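Local structure of SusD homolog (Bacteroides thetaiotaomicron VPI-5482, 3IHV) at residues N189-S194 with E262-S267. The protein probably binds glycans at the outer membrane as a SusD-family sugar-binding protein. Sequence-based numbering, arbitrary orientation. Where two conformers were deposited one is given.
With NA (sodium ion), chain F; EDO (1,2-ethanediol), chain N; EDO (1,2-ethanediol), chain M.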
ATOM      1  N   ASN A 189     -17.622   9.000  -8.646  1.00  8.86           N
ATOM      2  CA  ASN A 189     -16.793   7.813  -8.556  1.00  7.85           C
ATOM      3  C   ASN A 189     -15.568   8.038  -7.653  1.00  7.61           C
ATOM      4  O   ASN A 189     -14.645   7.235  -7.673  1.00  5.69           O
ATOM      5  CB  ASN A 189     -16.416   7.256  -9.953  1.00  7.36           C
ATOM      6  CG  ASN A 189     -15.658   8.244 -10.784  1.00  7.97           C
ATOM      7  OD1 ASN A 189     -14.686   8.818 -10.319  1.00  9.04           O
ATOM      8  ND2 ASN A 189     -16.076   8.422 -12.037  1.00  5.64           N
ATOM      9  N   ASP A 190     -15.627   9.099  -6.818  1.00  6.95           N
ATOM     10  CA  ASP A 190     -14.548   9.414  -5.882  1.00  7.58           C
ATOM     11  C   ASP A 190     -14.250   8.170  -5.032  1.00  7.28           C
ATOM     12  O   ASP A 190     -15.155   7.589  -4.444  1.00  5.80           O
ATOM     13  CB  ASP A 190     -14.944  10.522  -4.879  1.00  8.44           C
ATOM     14  CG  ASP A 190     -15.327  11.835  -5.530  1.00 10.71           C
ATOM     15  OD1 ASP A 190     -15.779  11.857  -6.678  1.00 13.08           O
ATOM     16  OD2 ASP A 190     -15.194  12.875  -4.861  1.00 12.67           O
ATOM     17  N   TYR A 191     -12.993   7.750  -5.035  1.00  8.13           N
ATOM     18  CA  TYR A 191     -12.481   6.632  -4.223  1.00  7.79           C
ATOM     19  C   TYR A 191     -13.120   5.298  -4.557  1.00  8.51           C
ATOM     20  O   TYR A 191     -13.107   4.375  -3.738  1.00  9.35           O
ATOM     21  CB  TYR A 191     -12.629   6.917  -2.718  1.00  8.50           C
ATOM     22  CG  TYR A 191     -12.058   8.249  -2.267  1.00  7.86           C
ATOM     23  CD1 TYR A 191     -10.701   8.442  -2.134  1.00  9.76           C
ATOM     24  CD2 TYR A 191     -12.908   9.323  -1.945  1.00  7.48           C
ATOM     25  CE1 TYR A 191     -10.175   9.667  -1.704  1.00  7.14           C
ATOM     26  CE2 TYR A 191     -12.391  10.533  -1.536  1.00  6.92           C
ATOM     27  CZ  TYR A 191     -11.034  10.698  -1.418  1.00  6.74           C
ATOM     28  OH  TYR A 191     -10.513  11.898  -1.014  1.00  7.81           O
ATOM     29  N   ARG A 192     -13.720   5.211  -5.749  1.00  7.55           N
ATOM     30  CA  ARG A 192     -14.276   3.987  -6.242  1.00  8.34           C
ATOM     31  C   ARG A 192     -13.492   3.552  -7.488  1.00  6.11           C
ATOM     32  O   ARG A 192     -12.818   4.364  -8.168  1.00  6.82           O
ATOM     33  CB  ARG A 192     -15.752   4.156  -6.556  1.00  8.65           C
ATOM     34  CG  ARG A 192     -16.555   4.275  -5.276  1.00 11.97           C
ATOM     35  CD  ARG A 192     -17.901   4.671  -5.457  1.00 13.42           C
ATOM     36  NE  ARG A 192     -18.646   3.768  -6.305  1.00 11.57           N
ATOM     37  CZ  ARG A 192     -19.893   4.004  -6.663  1.00  9.83           C
ATOM     38  NH1 ARG A 192     -20.536   5.068  -6.190  1.00 10.02           N
ATOM     39  NH2 ARG A 192     -20.510   3.173  -7.497  1.00  8.87           N
ATOM     40  N   PHE A 193     -13.524   2.265  -7.750  1.00  6.40           N
ATOM     41  CA  PHE A 193     -12.871   1.721  -8.920  1.00  5.63           C
ATOM     42  C   PHE A 193     -13.430   2.279 -10.241  1.00  5.80           C
ATOM     43  O   PHE A 193     -14.650   2.314 -10.474  1.00  6.62           O
ATOM     44  CB  PHE A 193     -13.010   0.187  -8.981  1.00  6.95           C
ATOM     45  CG  PHE A 193     -11.876  -0.548  -8.315  1.00  7.34           C
ATOM     46  CD1 PHE A 193     -10.674  -0.712  -8.983  1.00  8.57           C
ATOM     47  CD2 PHE A 193     -12.010  -1.075  -7.048  1.00  9.08           C
ATOM     48  CE1 PHE A 193      -9.605  -1.371  -8.398  1.00 10.49           C
ATOM     49  CE2 PHE A 193     -10.929  -1.745  -6.451  1.00  9.69           C
ATOM     50  CZ  PHE A 193      -9.740  -1.899  -7.136  1.00  8.45           C
ATOM     51  N   SER A 194     -12.496   2.628 -11.108  1.00  6.10           N
ATOM     52  CA  SER A 194     -12.733   3.024 -12.482  1.00  5.50           C
ATOM     53  C   SER A 194     -11.689   2.277 -13.309  1.00  4.76           C
ATOM     54  O   SER A 194     -10.808   1.634 -12.749  1.00  4.53           O
ATOM     55  CB  SER A 194     -12.629   4.511 -12.682  1.00  5.41           C
ATOM     56  OG  SER A 194     -13.760   5.160 -12.089  1.00  6.62           O
ATOM     57  N   GLU A 262      -7.392   4.659  -3.711  1.00  6.81           N
ATOM     58  CA  GLU A 262      -7.120   5.403  -2.520  1.00  6.49           C
ATOM     59  C   GLU A 262      -8.268   5.101  -1.567  1.00  6.13           C
ATOM     60  O   GLU A 262      -9.433   5.135  -1.974  1.00  5.94           O
ATOM     61  CB  GLU A 262      -6.999   6.904  -2.873  1.00  7.38           C
ATOM     62  CG  GLU A 262      -6.673   7.819  -1.684  1.00  8.86           C
ATOM     63  CD  GLU A 262      -6.568   9.278  -2.062  1.00  9.74           C
ATOM     64  OE1 GLU A 262      -6.859   9.634  -3.240  1.00  7.73           O
ATOM     65  OE2 GLU A 262      -6.141  10.052  -1.186  1.00  9.50           O
ATOM     66  N   ILE A 263      -7.922   4.787  -0.315  1.00  5.29           N
ATOM     67  CA  ILE A 263      -8.896   4.470   0.714  0.50  6.18           C
ATOM     68  C   ILE A 263      -9.251   5.749   1.439  1.00  6.38           C
ATOM     69  O   ILE A 263      -8.371   6.438   1.969  1.00  6.49           O
ATOM     70  CB  ILE A 263      -8.327   3.481   1.759  0.50  6.00           C
ATOM     71  CG1 ILE A 263      -7.600   2.332   1.077  0.50  6.28           C
ATOM     72  CG2 ILE A 263      -9.441   2.989   2.714  0.50  5.18           C
ATOM     73  CD1 ILE A 263      -8.391   1.676  -0.045  0.50  4.00           C
ATOM     74  N   SER A 264     -10.522   6.091   1.460  1.00  7.69           N
ATOM     75  CA  SER A 264     -10.979   7.286   2.150  1.00  8.22           C
ATOM     76  C   SER A 264     -11.389   6.985   3.582  1.00  8.83           C
ATOM     77  O   SER A 264     -12.217   6.101   3.846  1.00  9.33           O
ATOM     78  CB  SER A 264     -12.159   7.936   1.421  1.00  8.21           C
ATOM     79  OG  SER A 264     -12.722   8.979   2.194  1.00  9.37           O
ATOM     80  N   PHE A 265     -10.796   7.732   4.500  1.00  8.74           N
ATOM     81  CA  PHE A 265     -11.186   7.690   5.900  1.00  8.49           C
ATOM     82  C   PHE A 265     -11.799   9.031   6.255  1.00 10.67           C
ATOM     83  O   PHE A 265     -11.228  10.074   5.955  1.00 11.42           O
ATOM     84  CB  PHE A 265      -9.980   7.457   6.792  1.00  7.83           C
ATOM     85  CG  PHE A 265      -9.357   6.115   6.612  1.00  9.18           C
ATOM     86  CD1 PHE A 265      -9.858   5.017   7.259  1.00  8.22           C
ATOM     87  CD2 PHE A 265      -8.265   5.956   5.795  1.00  6.71           C
ATOM     88  CE1 PHE A 265      -9.289   3.767   7.094  1.00  8.08           C
ATOM     89  CE2 PHE A 265      -7.683   4.715   5.600  1.00  9.39           C
ATOM     90  CZ  PHE A 265      -8.194   3.595   6.267  1.00  9.00           C
ATOM     91  N   TYR A 266     -12.985   9.014   6.839  1.00 11.99           N
ATOM     92  CA  TYR A 266     -13.571  10.232   7.295  1.00 12.11           C
ATOM     93  C   TYR A 266     -14.697   9.994   8.261  1.00 12.72           C
ATOM     94  O   TYR A 266     -15.641   9.256   7.963  1.00 12.74           O
ATOM     95  CB  TYR A 266     -14.098  11.169   6.161  1.00 13.29           C
ATOM     96  CG  TYR A 266     -14.760  12.374   6.787  1.00 13.75           C
ATOM     97  CD1 TYR A 266     -13.999  13.388   7.355  1.00 15.53           C
ATOM     98  CD2 TYR A 266     -16.148  12.461   6.893  1.00 15.83           C
ATOM     99  CE1 TYR A 266     -14.596  14.458   7.994  1.00 16.15           C
ATOM    100  CE2 TYR A 266     -16.743  13.532   7.533  1.00 15.32           C
ATOM    101  CZ  TYR A 266     -15.963  14.526   8.072  1.00 17.20           C
ATOM    102  OH  TYR A 266     -16.567  15.595   8.720  1.00 19.84           O
ATOM    103  N   SER A 267     -14.604  10.666   9.407  1.00 11.63           N
ATOM    104  CA  SER A 267     -15.700  10.720  10.353  1.00 11.67           C
ATOM    105  C   SER A 267     -15.574  12.049  11.096  1.00 11.44           C
ATOM    106  O   SER A 267     -14.470  12.504  11.358  1.00  9.95           O
ATOM    107  CB  SER A 267     -15.676   9.549  11.336  1.00 11.69           C
ATOM    108  OG  SER A 267     -16.800   9.638  12.176  1.00 10.81           O
TER
HETATM  109 NA    NA F   7     -10.246  11.578   4.620  1.00 16.92          NA
HETATM  110  C1  EDO N  23     -10.969   1.460  -3.760  1.00 25.15           C
HETATM  111  O1  EDO N  23     -11.357   2.421  -4.765  1.00 23.43           O
HETATM  112  C2  EDO N  23     -10.403   2.171  -2.519  1.00 23.06           C
HETATM  113  O2  EDO N  23     -11.250   3.197  -1.981  1.00 21.76           O
HETATM  114  C1  EDO M  22     -13.009   3.770   1.394  1.00 18.98           C
HETATM  115  O1  EDO M  22     -12.521   4.588   0.344  1.00 16.84           O
HETATM  116  C2  EDO M  22     -13.254   2.350   0.921  1.00 21.32           C
HETATM  117  O2  EDO M  22     -12.202   1.770   0.137  1.00 19.03           O
HETATM  118  O   HOH W   1      -7.741  12.092  -0.922  1.00  7.82           O
HETATM  119  O   HOH W   2     -11.543  11.412   2.619  1.00  7.74           O
HETATM  120  O   HOH W   3      -7.977  13.145   4.039  1.00 14.52           O
HETATM  121  O   HOH W   4     -11.084  13.679   5.161  1.00  7.84           O
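The side chain of Tyr191 carries the contact from the loop 189-194 to the segment 262-267, joining the helical part of this SusD-family fold to the end of strand 259-263. A type II turn from Asn189 to Arg192, closed by the backbone bond from Arg192 N to Asn189 O, has Tyr191 at its third position; Phe193 and Ser194 run on into helix 195-210. Ser264 CB lies over the centre of one face of the ring in a CH-pi contact, 3.7 Å from the centroid and 10° off the ring normal. At the ring's edge are Glu262 O, 3.5 Å from Tyr191 CD1 and near the ring plane, and Glu262 CG. This CG, anti to the backbone N, starts a fully extended chain that brings CD 3.6 Å from Tyr191 CE1, the carboxylate plane turned 74° from the ring. Ser259 and Thr249 hydrogen-bond the carboxylate oxygens, which should help fix its rotation. No direct hydrogen bond crosses the interface, but one water bridges Tyr191 OH and Glu262 OE2. An ethanediol, probably from crystallisation, donates through O1 to Tyr191 O; its O2 has both that oxygen and Glu262 O within reach, and which accepts is unsettled. Another water, 2.7 Å from Ser264 OG, is a ligand of the sodium ion that Asn389 and Asn391 also bind, and Phe265 O binds the same ion directly, at 2.2 Å.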